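Local coordinates for protein beta-Ala-His dipeptidase (Homo sapiens, PDB 3DLJ) that hydrolyses Xaa-His dipeptides, most actively carnosine and anserine, as a secreted metallopeptidase of the M20 family that holds two zinc ions per subunit, at residues 127-132 against 139-144. Residues are numbered along the deposited sequence; the frame is centred on the assembly and turned at random.
Sequences YVLTEV and RGATDN. With ZN (zinc ion), chain D; ZN (zinc ion), chain C.
Arg139 meets the Tyr127 ring through the base of its side chain, CG lying 4.0 Å from CE2 of Tyr127 and 4.1 Å from its OH. With CG turned anti to the backbone N (chi1 167°), the chain bends at chi2 and chi3, which leads the charged end away from the tyrosine; guanidinium and ring planes lie 83° apart. That end is buried, and each of its three nitrogens has a partner: NE and NH1 hydrogen-bond to Gln114 O and Pro115 O respectively, and NH2 reaches Ser457 O and forms a salt bridge with Glu460. Gly140 carries the chain round into the helix with a positive phi. At Ala141 the second touch is purely apolar, its CB standing 4.2 Å from CD1 of Leu129, while Ile462 of strand 461-463 also packs on the alanine. Further along, Thr142 OG1 hydrogen-bonds Asp453. Asp143 then turns its carboxylate to the metals, OD1 binding one zinc at 2.0 Å and OD2 the other at 2.2 Å; His110 and Asp206 join OD1 on its zinc, Glu178 and His456 join OD2 on the other. The backbone N of Asp143 hydrogen-bonds Glu460, the acid that also pairs with Arg139, and a cis peptide leads on to Asn144. An aspartate bridging two zincs, followed by a cis peptide, is characteristic of the co-catalytic dizinc centre of M20 metallopeptidases and their relatives.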
loop_
_atom_site.group_PDB
_atom_site.type_symbol
_atom_site.label_atom_id
_atom_site.label_comp_id
_atom_site.label_asym_id
_atom_site.label_seq_id
_atom_site.Cartn_x
_atom_site.Cartn_y
_atom_site.Cartn_z
ATOM N N TYR A 127 -8.958 16.165 -4.505
ATOM C CA TYR A 127 -9.750 15.478 -5.516
ATOM C C TYR A 127 -9.798 16.207 -6.861
ATOM O O TYR A 127 -10.576 15.846 -7.754
ATOM C CB TYR A 127 -11.150 15.167 -4.976
ATOM C CG TYR A 127 -11.117 14.143 -3.858
ATOM C CD1 TYR A 127 -11.384 14.510 -2.515
ATOM C CD2 TYR A 127 -10.773 12.821 -4.122
ATOM C CE1 TYR A 127 -11.326 13.563 -1.478
ATOM C CE2 TYR A 127 -10.719 11.868 -3.094
ATOM C CZ TYR A 127 -10.983 12.239 -1.787
ATOM O OH TYR A 127 -10.918 11.273 -0.816
ATOM N N VAL A 128 -8.962 17.229 -6.999
ATOM C CA VAL A 128 -8.784 17.904 -8.297
ATOM C C VAL A 128 -7.329 17.664 -8.714
ATOM O O VAL A 128 -6.435 18.305 -8.156
ATOM C CB VAL A 128 -9.057 19.444 -8.225
ATOM C CG1 VAL A 128 -8.774 20.102 -9.585
ATOM C CG2 VAL A 128 -10.487 19.744 -7.773
ATOM N N LEU A 129 -7.095 16.745 -9.661
ATOM C CA LEU A 129 -5.715 16.470 -10.137
ATOM C C LEU A 129 -5.114 17.779 -10.659
ATOM O O LEU A 129 -5.669 18.402 -11.550
ATOM C CB LEU A 129 -5.666 15.366 -11.212
ATOM C CG LEU A 129 -4.305 14.740 -11.594
ATOM C CD1 LEU A 129 -3.839 13.692 -10.559
ATOM C CD2 LEU A 129 -4.326 14.122 -13.011
ATOM N N THR A 130 -4.005 18.201 -10.058
ATOM C CA THR A 130 -3.347 19.466 -10.392
ATOM C C THR A 130 -1.898 19.151 -10.789
ATOM O O THR A 130 -1.162 18.518 -10.025
ATOM C CB THR A 130 -3.399 20.445 -9.153
ATOM O OG1 THR A 130 -4.753 20.568 -8.674
ATOM C CG2 THR A 130 -2.856 21.835 -9.492
ATOM N N GLU A 131 -1.488 19.543 -11.989
ATOM C CA GLU A 131 -0.109 19.306 -12.412
ATOM C C GLU A 131 0.751 20.478 -12.015
ATOM O O GLU A 131 0.420 21.613 -12.322
ATOM C CB GLU A 131 -0.006 19.081 -13.928
ATOM C CG GLU A 131 1.396 18.631 -14.357
ATOM C CD GLU A 131 1.442 17.997 -15.746
ATOM O OE1 GLU A 131 0.445 18.080 -16.499
ATOM O OE2 GLU A 131 2.478 17.400 -16.085
ATOM N N VAL A 132 1.856 20.201 -11.337
ATOM C CA VAL A 132 2.810 21.234 -10.943
ATOM C C VAL A 132 4.193 20.668 -11.222
ATOM O O VAL A 132 4.533 19.626 -10.673
ATOM C CB VAL A 132 2.687 21.623 -9.424
ATOM C CG1 VAL A 132 3.704 22.673 -9.053
ATOM C CG2 VAL A 132 1.256 22.141 -9.069
ATOM N N ARG A 139 -5.406 12.828 -4.455
ATOM C CA ARG A 139 -5.571 11.582 -3.711
ATOM C C ARG A 139 -5.857 10.398 -4.658
ATOM O O ARG A 139 -6.787 10.443 -5.466
ATOM C CB ARG A 139 -6.669 11.732 -2.637
ATOM C CG ARG A 139 -7.118 10.417 -2.030
ATOM C CD ARG A 139 -5.952 9.697 -1.260
ATOM N NE ARG A 139 -5.797 10.248 0.090
ATOM C CZ ARG A 139 -4.688 10.797 0.591
ATOM N NH1 ARG A 139 -4.719 11.261 1.830
ATOM N NH2 ARG A 139 -3.542 10.869 -0.113
ATOM N N GLY A 140 -5.051 9.342 -4.541
ATOM C CA GLY A 140 -5.155 8.178 -5.434
ATOM C C GLY A 140 -4.302 8.254 -6.692
ATOM O O GLY A 140 -4.359 7.345 -7.522
ATOM N N ALA A 141 -3.536 9.334 -6.862
ATOM C CA ALA A 141 -2.697 9.504 -8.071
ATOM C C ALA A 141 -1.695 8.375 -8.231
ATOM O O ALA A 141 -1.560 7.819 -9.318
ATOM C CB ALA A 141 -1.970 10.867 -8.071
ATOM N N THR A 142 -0.982 8.056 -7.150
ATOM C CA THR A 142 -0.065 6.904 -7.112
ATOM C C THR A 142 -0.749 5.655 -6.470
ATOM O O THR A 142 -0.498 4.528 -6.881
ATOM C CB THR A 142 1.266 7.248 -6.375
ATOM O OG1 THR A 142 2.353 6.540 -6.987
ATOM C CG2 THR A 142 1.213 6.866 -4.903
ATOM N N ASP A 143 -1.623 5.876 -5.495
ATOM C CA ASP A 143 -2.230 4.792 -4.683
ATOM C C ASP A 143 -3.791 4.779 -4.738
ATOM O O ASP A 143 -4.437 5.353 -3.864
ATOM C CB ASP A 143 -1.744 4.967 -3.234
ATOM C CG ASP A 143 -2.109 3.802 -2.318
ATOM O OD1 ASP A 143 -2.551 2.729 -2.797
ATOM O OD2 ASP A 143 -1.936 3.975 -1.083
ATOM N N ASN A 144 -4.418 4.125 -5.720
ATOM C CA ASN A 144 -3.777 3.318 -6.764
ATOM C C ASN A 144 -4.350 3.550 -8.181
ATOM O O ASN A 144 -4.299 2.658 -9.016
ATOM C CB ASN A 144 -3.922 1.841 -6.381
ATOM C CG ASN A 144 -2.996 0.929 -7.154
ATOM O OD1 ASN A 144 -3.399 -0.162 -7.572
ATOM N ND2 ASN A 144 -1.748 1.357 -7.342
HETATM ZN ZN ZN D . -2.773 0.788 -2.729
HETATM ZN ZN ZN C . -2.936 2.583 0.237
#